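Local structure of delta-aminolevulinic acid dehydratase (Toxoplasma gondii ME49, 3OBK) at residues A[20-23]-A[24-27]; A[79-82]-A[83-87]. The protein condenses two molecules of 5-aminolevulinic acid to porphobilinogen, an early step of tetrapyrrole biosynthesis, in a homo-octamer of TIM-barrel subunits. All coordinates share one frame; numbering follows the deposited sequence.

Contact 1 of 2, residues A[20-23]-A[24-27]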
loop_
_atom_site.group_PDB
_atom_site.type_symbol
_atom_site.label_atom_id
_atom_site.label_comp_id
_atom_site.label_asym_id
_atom_site.label_seq_id
_atom_site.Cartn_x
_atom_site.Cartn_y
_atom_site.Cartn_z
ATOM N N GLN A 20 24.967 11.505 -11.981
ATOM C CA GLN A 20 24.705 12.541 -10.969
ATOM C C GLN A 20 24.757 11.932 -9.564
ATOM O O GLN A 20 25.544 12.366 -8.719
ATOM C CB GLN A 20 23.360 13.255 -11.216
ATOM C CG GLN A 20 23.323 14.120 -12.494
ATOM C CD GLN A 20 22.708 15.529 -12.273
ATOM O OE1 GLN A 20 23.415 16.564 -12.343
ATOM N NE2 GLN A 20 21.396 15.565 -12.008
ATOM N N ALA A 21 23.945 10.907 -9.332
ATOM C CA ALA A 21 23.898 10.259 -8.028
ATOM C C ALA A 21 25.088 9.298 -7.907
ATOM O O ALA A 21 25.422 8.621 -8.882
ATOM C CB ALA A 21 22.555 9.530 -7.823
ATOM N N ARG A 22 25.711 9.267 -6.721
ATOM C CA ARG A 22 26.901 8.463 -6.421
ATOM C C ARG A 22 26.823 8.012 -4.954
ATOM O O ARG A 22 27.177 8.776 -4.056
ATOM C CB ARG A 22 28.177 9.303 -6.606
ATOM C CG ARG A 22 28.555 9.656 -8.038
ATOM C CD ARG A 22 29.885 10.410 -8.104
ATOM N NE ARG A 22 30.234 10.818 -9.473
ATOM C CZ ARG A 22 31.030 10.152 -10.310
ATOM N NH1 ARG A 22 31.596 9.003 -9.960
ATOM N NH2 ARG A 22 31.255 10.631 -11.534
ATOM N N PRO A 23 26.286 6.801 -4.700
ATOM C CA PRO A 23 26.124 6.271 -3.325
ATOM C C PRO A 23 27.418 6.177 -2.527
ATOM O O PRO A 23 27.385 6.244 -1.295
ATOM C CB PRO A 23 25.535 4.874 -3.551
ATOM C CG PRO A 23 24.714 5.054 -4.792
ATOM C CD PRO A 23 25.463 6.046 -5.663
ATOM N N ARG A 24 28.540 6.027 -3.230
ATOM C CA ARG A 24 29.853 5.983 -2.574
ATOM C C ARG A 24 30.191 7.239 -1.771
ATOM O O ARG A 24 30.981 7.161 -0.838
ATOM C CB ARG A 24 30.970 5.728 -3.592
ATOM C CG ARG A 24 31.033 4.281 -4.084
ATOM C CD ARG A 24 32.278 4.040 -4.963
ATOM N NE ARG A 24 33.517 4.264 -4.213
ATOM C CZ ARG A 24 34.724 4.478 -4.740
ATOM N NH1 ARG A 24 35.762 4.684 -3.937
ATOM N NH2 ARG A 24 34.925 4.477 -6.049
ATOM N N ARG A 25 29.622 8.387 -2.132
ATOM C CA ARG A 25 29.870 9.603 -1.372
ATOM C C ARG A 25 29.410 9.474 0.088
ATOM O O ARG A 25 30.038 9.996 0.979
ATOM C CB ARG A 25 29.200 10.803 -2.028
ATOM C CG ARG A 25 29.962 11.422 -3.216
ATOM C CD ARG A 25 29.351 12.780 -3.606
ATOM N NE ARG A 25 28.055 12.622 -4.272
ATOM C CZ ARG A 25 27.812 12.856 -5.564
ATOM N NH1 ARG A 25 26.587 12.647 -6.020
ATOM N NH2 ARG A 25 28.764 13.265 -6.414
ATOM N N ASN A 26 28.325 8.766 0.343
ATOM C CA ASN A 26 27.894 8.554 1.719
ATOM C C ASN A 26 28.666 7.433 2.390
ATOM O O ASN A 26 28.346 7.062 3.509
ATOM C CB ASN A 26 26.392 8.291 1.803
ATOM C CG ASN A 26 25.560 9.518 1.458
ATOM O OD1 ASN A 26 26.030 10.649 1.524
ATOM N ND2 ASN A 26 24.306 9.287 1.100
ATOM N N ARG A 27 29.693 6.913 1.719
ATOM C CA ARG A 27 30.621 5.947 2.325
ATOM C C ARG A 27 32.064 6.485 2.499
ATOM O O ARG A 27 32.896 5.813 3.070
ATOM C CB ARG A 27 30.656 4.649 1.493
ATOM C CG ARG A 27 29.309 4.072 1.149
ATOM C CD ARG A 27 29.364 2.669 0.459
ATOM N NE ARG A 27 28.007 2.403 0.000
ATOM C CZ ARG A 27 27.598 2.255 -1.259
ATOM N NH1 ARG A 27 28.443 2.174 -2.263
ATOM N NH2 ARG A 27 26.301 2.127 -1.496
HETATM O O HOH W 1 28.196 13.068 -9.411
HETATM O O HOH W 2 24.254 11.116 -4.359
#
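CB of R22 sits over the centre of one face of the R25 guanidinium, 3.7 Å above the plane. At the edge of the R25 group, in plane, lie the carbonyl oxygen of Q20 and two waters, and the first of these waters is also in plane at the edge of the R22 guanidinium. Over one face of the R27 guanidinium is P23 O, 4.0 Å above the plane, while R27 NH2 comes within 3.5 Å of P23 CB. The bond from R25 NH1 to Q20 O measures 2.9 Å, stays in the carbonyl plane and has an N-H...O angle of 154°. R25 reaches back because its CG is anti to its own carbonyl carbon and the chain bends at chi3 (-72°). The extended R22 chain runs across it, with CD 3.5 Å from R25 NH2, and the two guanidinium planes stand 69° apart. Between the guanidiniums the first water accepts from R22 NE and R25 NH2 and donates to Q20 O at 2.8 Å; the second joins R25 NH1 to the backbone N of R22, the latter bond weak. The short 3-10 turn itself is pinned by R25 N to R22 O (3.1 Å) and by N26 N to P23 O. This turn belongs to the N-terminal arm, which reaches between other subunits. R22 and R27 form salt bridges to D159 and to E248 and E252 of a second subunit; R25 pairs with D262 of a third subunit, whose backbone oxygen takes N26 ND2. R22, R25 and R27 are thus probably balanced by acids of neighbouring subunits, while R24 is held by I156 O and the N158 amide oxygen of the second, consistent with an arm whose charge suits it to octamer assembly.

Contact 2 of 2, residues A[79-82]-A[83-87]; sequences VGEA and RSYGI
E81 and Y85 cross at the C-terminal end of helix 72-84, which finishes in a Schellman motif. The carboxylate and ring planes are 59° apart, and E81 OE2 lies at the ring edge, in plane, 3.7 Å from Y85 CE2. E81 CG starts an extended chain that crosses the ring at CE2 and continues to a salt bridge of OE1 with K335. Two residues earlier in the helix, V79 and R83 also pack obliquely: CG1 of V79 touches R83 CD at 3.7 Å, and the arginine, bent at chi3, carries its charged end to D128. On the inner side the CB atoms of A82 and I87 meet at 4.1 Å, where A82 also touches Y48 and F90, and I87 touches L46 and A338. The helix thus packs against the barrel strands 46-53 and 89-95, and Y85 and I87 beyond its end rest on helix 334-346. The last regular backbone bonds, R83 N to V79 O and S84 N to G80 O, give way to the capping pattern. A82 O accepts both Y85 N and I87 N (each 3.1 Å) from opposite faces of its plane, while G86 N bonds R83 O. G86 makes the reversal with a positive phi of 105°, a conformation that glycine takes easily. The E81 carbonyl receives a weak bond from Y85 N and a stronger one from the S84 hydroxyl: OG, placed between the backbone N and carbonyl carbon by chi1 of 75°, donates to E81 O at 2.6 Å and stands over one face of the Y85 ring.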
loop_
_atom_site.group_PDB
_atom_site.type_symbol
_atom_site.label_atom_id
_atom_site.label_comp_id
_atom_site.label_asym_id
_atom_site.label_seq_id
_atom_site.Cartn_x
_atom_site.Cartn_y
_atom_site.Cartn_z
ATOM N N VAL A 79 25.932 -14.981 35.614
ATOM C CA VAL A 79 25.009 -13.869 35.500
ATOM C C VAL A 79 25.651 -12.560 35.960
ATOM O O VAL A 79 25.527 -11.512 35.298
ATOM C CB VAL A 79 23.700 -14.150 36.235
ATOM C CG1 VAL A 79 22.882 -12.863 36.431
ATOM C CG2 VAL A 79 22.896 -15.194 35.454
ATOM N N GLY A 80 26.360 -12.632 37.076
ATOM C CA GLY A 80 27.096 -11.501 37.608
ATOM C C GLY A 80 28.138 -10.890 36.675
ATOM O O GLY A 80 28.258 -9.681 36.623
ATOM N N GLU A 81 28.916 -11.727 35.979
ATOM C CA GLU A 81 29.915 -11.227 35.033
ATOM C C GLU A 81 29.223 -10.551 33.816
ATOM O O GLU A 81 29.640 -9.492 33.350
ATOM C CB GLU A 81 30.830 -12.358 34.553
ATOM C CG GLU A 81 31.953 -11.849 33.650
ATOM C CD GLU A 81 32.777 -12.931 32.956
ATOM O OE1 GLU A 81 32.584 -14.113 33.251
ATOM O OE2 GLU A 81 33.639 -12.584 32.114
ATOM N N ALA A 82 28.158 -11.187 33.331
ATOM C CA ALA A 82 27.381 -10.660 32.236
ATOM C C ALA A 82 26.694 -9.355 32.654
ATOM O O ALA A 82 26.731 -8.372 31.908
ATOM C CB ALA A 82 26.385 -11.690 31.733
ATOM N N ARG A 83 26.139 -9.299 33.861
ATOM C CA ARG A 83 25.560 -8.023 34.315
ATOM C C ARG A 83 26.559 -6.863 34.236
ATOM O O ARG A 83 26.223 -5.762 33.787
ATOM C CB ARG A 83 25.026 -8.127 35.734
ATOM C CG ARG A 83 23.665 -8.799 35.795
ATOM C CD ARG A 83 23.342 -9.264 37.203
ATOM N NE ARG A 83 23.207 -8.161 38.170
ATOM C CZ ARG A 83 22.118 -7.396 38.310
ATOM N NH1 ARG A 83 21.046 -7.564 37.531
ATOM N NH2 ARG A 83 22.088 -6.457 39.249
ATOM N N SER A 84 27.797 -7.145 34.647
ATOM C CA SER A 84 28.842 -6.130 34.764
ATOM C C SER A 84 29.217 -5.543 33.414
ATOM O O SER A 84 29.790 -4.482 33.370
ATOM C CB SER A 84 30.101 -6.711 35.427
ATOM O OG SER A 84 30.849 -7.555 34.539
ATOM N N TYR A 85 28.926 -6.251 32.323
ATOM C CA TYR A 85 29.225 -5.751 31.000
ATOM C C TYR A 85 28.017 -5.087 30.351
ATOM O O TYR A 85 28.120 -4.643 29.241
ATOM C CB TYR A 85 29.784 -6.886 30.127
ATOM C CG TYR A 85 31.155 -7.364 30.595
ATOM C CD1 TYR A 85 32.188 -6.462 30.747
ATOM C CD2 TYR A 85 31.429 -8.721 30.858
ATOM C CE1 TYR A 85 33.450 -6.861 31.160
ATOM C CE2 TYR A 85 32.712 -9.135 31.297
ATOM C CZ TYR A 85 33.719 -8.176 31.447
ATOM O OH TYR A 85 35.027 -8.451 31.865
ATOM N N GLY A 86 26.879 -5.029 31.039
ATOM C CA GLY A 86 25.680 -4.399 30.533
ATOM C C GLY A 86 24.560 -5.327 30.073
ATOM O O GLY A 86 23.522 -4.848 29.539
ATOM N N ILE A 87 24.720 -6.638 30.241
ATOM C CA ILE A 87 23.649 -7.515 29.826
ATOM C C ILE A 87 22.649 -7.442 30.933
ATOM O O ILE A 87 23.001 -7.549 32.098
ATOM C CB ILE A 87 24.083 -8.976 29.654
ATOM C CG1 ILE A 87 25.198 -9.107 28.602
ATOM C CG2 ILE A 87 22.866 -9.847 29.280
ATOM C CD1 ILE A 87 24.712 -8.837 27.164
#

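The two contacts share no secondary-structure element and lie in series along the chain, their centres 41 Å apart and nearest atoms about 28 Å apart. Contact 1 is 37 Å from the centre of the chain, on the N-terminal arm, yet it is largely buried, because other subunits surround it. Contact 2, 17 Å from that centre, belongs to the helical layer round the barrel: one side packs on strands and a neighbouring helix, and the other is partly exposed, with no other chain of the assembly touching it. Accordingly, 20-27 relies on arginines, water and intersubunit acids, whereas 79-87 combines backbone capping and apolar packing, its charged ends turning to D128 and K335 of the same chain.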